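Local coordinates for protein nonribosomal peptide synthase (Streptomyces sp. MJ635-86F5, PDB 5JJP) that probably activates an aliphatic beta-amino acid as its adenylate at the expense of ATP, as an adenylation enzyme of nonribosomal peptide synthesis, at residues Q121-I126 against G141-L146; M152-P157 against T161-P166. One frame throughout, in Å; residues are numbered along the deposited sequence.

Contact 1: residues Q121-I126 against G141-L146; sequences QRLRTI and GSREGL
L123 and R143 approach from opposite directions where a helix faces a loop. The methyl CD2 of L123 sits over one face of the R143 guanidinium, offset toward its rim. L123 CD2 lies 3.3 Å from R143 NE. With CG of L123 anti to the backbone N (chi1 -180°), its branch points toward the loop. The chain of R143 is bent at chi2 and chi3, and this brings its flat head across the leucine methyl. The head is held from outside the two segments: NE forms a salt bridge to E90, and NH2 bonds to the carbonyl of T118. These polar partners probably hold the guanidinium in its rotation, with the methyl over one face. E90 probably also balances the arginine's charge. L146 adds a looser apolar touch, its CD2 4.4 Å from L123 CD2. The side chains of L123, R143 and L146 all also rest on F135.

That is the tight part, built round the buried L123. The other side is looser and lies toward solvent. There the exposed R124, extended from CG to NE, reaches over to the loop. R124 NE donates to G145 O at 3.2 Å, with an N-H...O angle of 150°. The bond uses a lone pair in the carbonyl plane, though the oxygen lies 18° out of the guanidinium plane. R124 NH2 also passes 3.4 Å from G145 CA, where the glycine has no side chain to obstruct it.

The arrangement belongs to the five-layered alpha-beta-alpha-beta-alpha sandwich: helix 120-130 leads into strand 134-138, and the loop leaving that strand folds back against the helix.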
loop_
_atom_site.group_PDB
_atom_site.type_symbol
_atom_site.label_atom_id
_atom_site.label_comp_id
_atom_site.label_asym_id
_atom_site.label_seq_id
_atom_site.Cartn_x
_atom_site.Cartn_y
_atom_site.Cartn_z
ATOM N N GLN A 121 -22.119 5.907 5.479
ATOM C CA GLN A 121 -22.793 4.675 5.138
ATOM C C GLN A 121 -21.809 3.537 4.909
ATOM O O GLN A 121 -22.024 2.415 5.372
ATOM C CB GLN A 121 -23.673 4.850 3.892
ATOM C CG GLN A 121 -24.213 3.537 3.321
ATOM C CD GLN A 121 -25.206 3.745 2.168
ATOM O OE1 GLN A 121 -25.197 4.779 1.476
ATOM N NE2 GLN A 121 -26.067 2.743 1.949
ATOM N N ARG A 122 -20.730 3.820 4.203
ATOM C CA ARG A 122 -19.640 2.826 3.991
ATOM C C ARG A 122 -18.912 2.476 5.274
ATOM O O ARG A 122 -18.641 1.330 5.567
ATOM C CB ARG A 122 -18.630 3.359 2.975
ATOM C CG ARG A 122 -17.596 2.325 2.592
ATOM C CD ARG A 122 -16.621 2.888 1.581
ATOM N NE ARG A 122 -15.602 1.894 1.266
ATOM C CZ ARG A 122 -15.803 0.808 0.515
ATOM N NH1 ARG A 122 -16.996 0.544 -0.008
ATOM N NH2 ARG A 122 -14.794 -0.017 0.307
ATOM N N LEU A 123 -18.638 3.485 6.057
ATOM C CA LEU A 123 -18.022 3.294 7.356
ATOM C C LEU A 123 -18.877 2.419 8.281
ATOM O O LEU A 123 -18.381 1.468 8.885
ATOM C CB LEU A 123 -17.766 4.640 8.006
ATOM C CG LEU A 123 -17.112 4.607 9.376
ATOM C CD1 LEU A 123 -15.800 3.871 9.240
ATOM C CD2 LEU A 123 -16.880 6.021 9.880
ATOM N N ARG A 124 -20.170 2.671 8.321
ATOM C CA ARG A 124 -21.089 1.804 9.087
ATOM C C ARG A 124 -21.162 0.372 8.542
ATOM O O ARG A 124 -21.275 -0.587 9.329
ATOM C CB ARG A 124 -22.493 2.395 9.173
ATOM C CG ARG A 124 -22.630 3.492 10.214
ATOM C CD ARG A 124 -24.122 3.850 10.395
ATOM N NE ARG A 124 -24.289 5.201 10.921
ATOM C CZ ARG A 124 -24.867 6.242 10.308
ATOM N NH1 ARG A 124 -25.409 6.142 9.099
ATOM N NH2 ARG A 124 -24.909 7.406 10.941
ATOM N N THR A 125 -21.057 0.218 7.221
ATOM C CA THR A 125 -20.971 -1.125 6.618
ATOM C C THR A 125 -19.666 -1.825 7.065
ATOM O O THR A 125 -19.700 -2.997 7.463
ATOM C CB THR A 125 -21.072 -1.077 5.069
ATOM O OG1 THR A 125 -22.250 -0.367 4.686
ATOM C CG2 THR A 125 -21.156 -2.462 4.468
ATOM N N ILE A 126 -18.534 -1.113 7.003
ATOM C CA ILE A 126 -17.256 -1.663 7.483
ATOM C C ILE A 126 -17.388 -2.164 8.932
ATOM O O ILE A 126 -16.890 -3.209 9.279
ATOM C CB ILE A 126 -16.092 -0.604 7.508
ATOM C CG1 ILE A 126 -15.725 -0.016 6.127
ATOM C CG2 ILE A 126 -14.852 -1.163 8.177
ATOM C CD1 ILE A 126 -15.944 -0.930 4.952
ATOM N N GLY A 141 -9.875 14.895 14.464
ATOM C CA GLY A 141 -11.009 14.162 13.878
ATOM C C GLY A 141 -12.306 14.535 14.543
ATOM O O GLY A 141 -12.322 14.795 15.738
ATOM N N SER A 142 -13.389 14.575 13.789
ATOM C CA SER A 142 -14.677 14.826 14.406
ATOM C C SER A 142 -15.714 14.009 13.704
ATOM O O SER A 142 -16.763 14.496 13.309
ATOM C CB SER A 142 -15.031 16.317 14.368
ATOM O OG SER A 142 -15.156 16.744 13.006
ATOM N N ARG A 143 -15.429 12.726 13.587
ATOM C CA ARG A 143 -16.359 11.877 12.860
ATOM C C ARG A 143 -17.696 11.779 13.622
ATOM O O ARG A 143 -17.721 11.471 14.804
ATOM C CB ARG A 143 -15.719 10.494 12.642
ATOM C CG ARG A 143 -16.703 9.397 12.202
ATOM C CD ARG A 143 -17.208 9.636 10.776
ATOM N NE ARG A 143 -16.226 9.241 9.782
ATOM C CZ ARG A 143 -16.461 9.189 8.485
ATOM N NH1 ARG A 143 -17.665 9.493 7.991
ATOM N NH2 ARG A 143 -15.495 8.814 7.668
ATOM N N GLU A 144 -18.788 11.942 12.899
ATOM C CA GLU A 144 -20.149 11.713 13.373
ATOM C C GLU A 144 -20.747 10.425 12.796
ATOM O O GLU A 144 -20.326 9.947 11.736
ATOM C CB GLU A 144 -21.136 12.778 12.809
ATOM C CG GLU A 144 -21.112 14.236 13.254
ATOM C CD GLU A 144 -21.951 15.146 12.308
ATOM O OE1 GLU A 144 -22.311 14.730 11.178
ATOM O OE2 GLU A 144 -22.247 16.308 12.709
ATOM N N GLY A 145 -21.792 9.930 13.460
ATOM C CA GLY A 145 -22.529 8.711 13.022
ATOM C C GLY A 145 -22.027 7.398 13.635
ATOM O O GLY A 145 -22.420 6.312 13.204
ATOM N N LEU A 146 -21.136 7.484 14.612
ATOM C CA LEU A 146 -20.590 6.248 15.174
ATOM C C LEU A 146 -21.545 5.502 16.127
ATOM O O LEU A 146 -22.302 6.130 16.880
ATOM C CB LEU A 146 -19.319 6.496 15.932
ATOM C CG LEU A 146 -18.172 6.967 15.049
ATOM C CD1 LEU A 146 -17.119 7.595 15.917
ATOM C CD2 LEU A 146 -17.562 5.866 14.198
#

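Contact 2: residues M152-P157 against T161-P166; sequences MARFGP and TTEQLP
A beta hairpin with a classic beta bulge joins these segments. Strand 151-156 runs antiparallel to strand 159-162. R154 and T161 form a hydrogen-bonded pair: R154 N donates to T161 O at 2.8 Å, and T161 N returns a bond to R154 O at 3.0 Å. A153 and T162 make the next, non-hydrogen-bonded pair. The register then slips by one, so that E163 and Q164 both face M152. M152 N donates to Q164 O at 2.8 Å. M152 O takes a bond from Q164 N at 3.1 Å and a weak one from E163 N.

The hairpin lies at the edge of a five-stranded mixed sheet, and A153 and F155 bond on to strand 134-138. The bulge brings E163 beside M152. Their side chains point the same way, and M152 CE touches E163 CG at 3.3 Å. M152 curls there because its chain bends at chi2 (-88°) and chi3 (-73°). E163 also leans across R154, with carboxylate and guanidinium planes 71° apart. Their salt bridge is long, R154 NE to E163 OE2 being 3.7 Å. The far end of R154 turns to another partner: NH1 probably bonds to the carbonyl of G141.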
loop_
_atom_site.group_PDB
_atom_site.type_symbol
_atom_site.label_atom_id
_atom_site.label_comp_id
_atom_site.label_asym_id
_atom_site.label_seq_id
_atom_site.Cartn_x
_atom_site.Cartn_y
_atom_site.Cartn_z
ATOM N N MET A 152 -13.533 4.629 21.321
ATOM C CA MET A 152 -13.079 5.767 20.534
ATOM C C MET A 152 -11.850 6.421 21.158
ATOM O O MET A 152 -11.770 6.606 22.386
ATOM C CB MET A 152 -14.148 6.792 20.170
ATOM C CG MET A 152 -13.674 7.699 19.024
ATOM S SD MET A 152 -12.743 9.178 19.563
ATOM C CE MET A 152 -14.112 10.137 20.244
ATOM N N ALA A 153 -10.895 6.764 20.310
ATOM C CA ALA A 153 -9.649 7.390 20.771
ATOM C C ALA A 153 -9.075 8.272 19.709
ATOM O O ALA A 153 -9.424 8.134 18.542
ATOM C CB ALA A 153 -8.632 6.323 21.149
ATOM N N ARG A 154 -8.224 9.192 20.129
ATOM C CA ARG A 154 -7.574 10.096 19.213
ATOM C C ARG A 154 -6.127 9.953 19.390
ATOM O O ARG A 154 -5.649 9.700 20.515
ATOM C CB ARG A 154 -7.935 11.527 19.497
ATOM C CG ARG A 154 -9.361 11.865 19.173
ATOM C CD ARG A 154 -9.859 13.050 19.984
ATOM N NE ARG A 154 -11.299 13.221 19.744
ATOM C CZ ARG A 154 -11.785 13.751 18.640
ATOM N NH1 ARG A 154 -10.960 14.132 17.669
ATOM N NH2 ARG A 154 -13.086 13.851 18.484
ATOM N N PHE A 155 -5.392 10.166 18.304
ATOM C CA PHE A 155 -3.927 10.225 18.404
ATOM C C PHE A 155 -3.460 11.559 17.870
ATOM O O PHE A 155 -4.038 12.095 16.933
ATOM C CB PHE A 155 -3.277 9.056 17.652
ATOM C CG PHE A 155 -3.525 9.075 16.194
ATOM C CD1 PHE A 155 -4.612 8.464 15.662
ATOM C CD2 PHE A 155 -2.647 9.721 15.349
ATOM C CE1 PHE A 155 -4.868 8.509 14.299
ATOM C CE2 PHE A 155 -2.922 9.812 13.982
ATOM C CZ PHE A 155 -4.037 9.201 13.460
ATOM N N GLY A 156 -2.426 12.113 18.470
ATOM C CA GLY A 156 -1.836 13.388 17.970
ATOM C C GLY A 156 -0.455 13.574 18.571
ATOM O O GLY A 156 0.114 12.615 19.121
ATOM N N PRO A 157 0.064 14.798 18.533
ATOM C CA PRO A 157 1.474 15.037 18.949
ATOM C C PRO A 157 1.756 14.619 20.387
ATOM O O PRO A 157 2.828 14.054 20.650
ATOM C CB PRO A 157 1.641 16.570 18.823
ATOM C CG PRO A 157 0.491 17.042 17.975
ATOM C CD PRO A 157 -0.616 16.025 18.097
ATOM N N THR A 161 -5.269 9.791 23.457
ATOM C CA THR A 161 -6.255 10.021 24.490
ATOM C C THR A 161 -7.555 9.305 24.111
ATOM O O THR A 161 -7.957 9.317 22.956
ATOM C CB THR A 161 -6.517 11.527 24.673
ATOM O OG1 THR A 161 -6.833 12.114 23.413
ATOM C CG2 THR A 161 -5.260 12.189 25.189
ATOM N N THR A 162 -8.161 8.635 25.084
ATOM C CA THR A 162 -9.288 7.761 24.825
ATOM C C THR A 162 -10.563 8.394 25.330
ATOM O O THR A 162 -10.719 8.568 26.511
ATOM C CB THR A 162 -9.093 6.402 25.526
ATOM O OG1 THR A 162 -7.944 5.711 25.000
ATOM C CG2 THR A 162 -10.317 5.505 25.311
ATOM N N GLU A 163 -11.492 8.691 24.433
ATOM C CA GLU A 163 -12.763 9.348 24.786
ATOM C C GLU A 163 -13.777 8.315 25.285
ATOM O O GLU A 163 -14.615 8.631 26.121
ATOM C CB GLU A 163 -13.353 10.178 23.626
ATOM C CG GLU A 163 -12.355 11.092 22.919
ATOM C CD GLU A 163 -11.858 12.277 23.765
ATOM O OE1 GLU A 163 -12.478 12.593 24.793
ATOM O OE2 GLU A 163 -10.828 12.892 23.382
ATOM N N GLN A 164 -13.690 7.087 24.789
ATOM C CA GLN A 164 -14.581 5.997 25.190
ATOM C C GLN A 164 -13.832 4.673 25.170
ATOM O O GLN A 164 -13.351 4.269 24.139
ATOM C CB GLN A 164 -15.765 5.945 24.271
ATOM C CG GLN A 164 -16.354 4.546 24.264
ATOM C CD GLN A 164 -17.382 4.259 25.356
ATOM O OE1 GLN A 164 -18.540 4.700 25.305
ATOM N NE2 GLN A 164 -16.949 3.486 26.378
ATOM N N LEU A 165 -13.680 4.043 26.327
ATOM C CA LEU A 165 -12.964 2.796 26.428
ATOM C C LEU A 165 -13.686 1.706 25.695
ATOM O O LEU A 165 -14.942 1.644 25.701
ATOM C CB LEU A 165 -12.837 2.347 27.866
ATOM C CG LEU A 165 -11.987 3.226 28.792
ATOM C CD1 LEU A 165 -12.143 2.717 30.224
ATOM C CD2 LEU A 165 -10.508 3.211 28.410
ATOM N N PRO A 166 -12.913 0.819 25.049
ATOM C CA PRO A 166 -13.534 -0.345 24.451
ATOM C C PRO A 166 -14.053 -1.256 25.544
ATOM O O PRO A 166 -13.671 -1.126 26.706
ATOM C CB PRO A 166 -12.391 -1.049 23.724
ATOM C CG PRO A 166 -11.166 -0.517 24.352
ATOM C CD PRO A 166 -11.470 0.885 24.797
#

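In the fold
Contact 1 closes before contact 2 opens along the chain. Their centres are about 16 Å apart, on the same side of the chain's centre. Contact 1 flanks the five-stranded mixed sheet and contact 2 forms its edge; in that sheet strand 134-138 lies next to strand 151-156. Contact 1 joins helix 120-130, which precedes strand 134-138, to the loop that follows it. That loop leads into strand 151-156, the first strand of the hairpin in contact 2. The two contacts touch through a probable hydrogen bond between G141 and R154. Together they link a flanking helix, the connecting loop and the sheet's edge within the AMP-binding family region, at the surface of the enzyme.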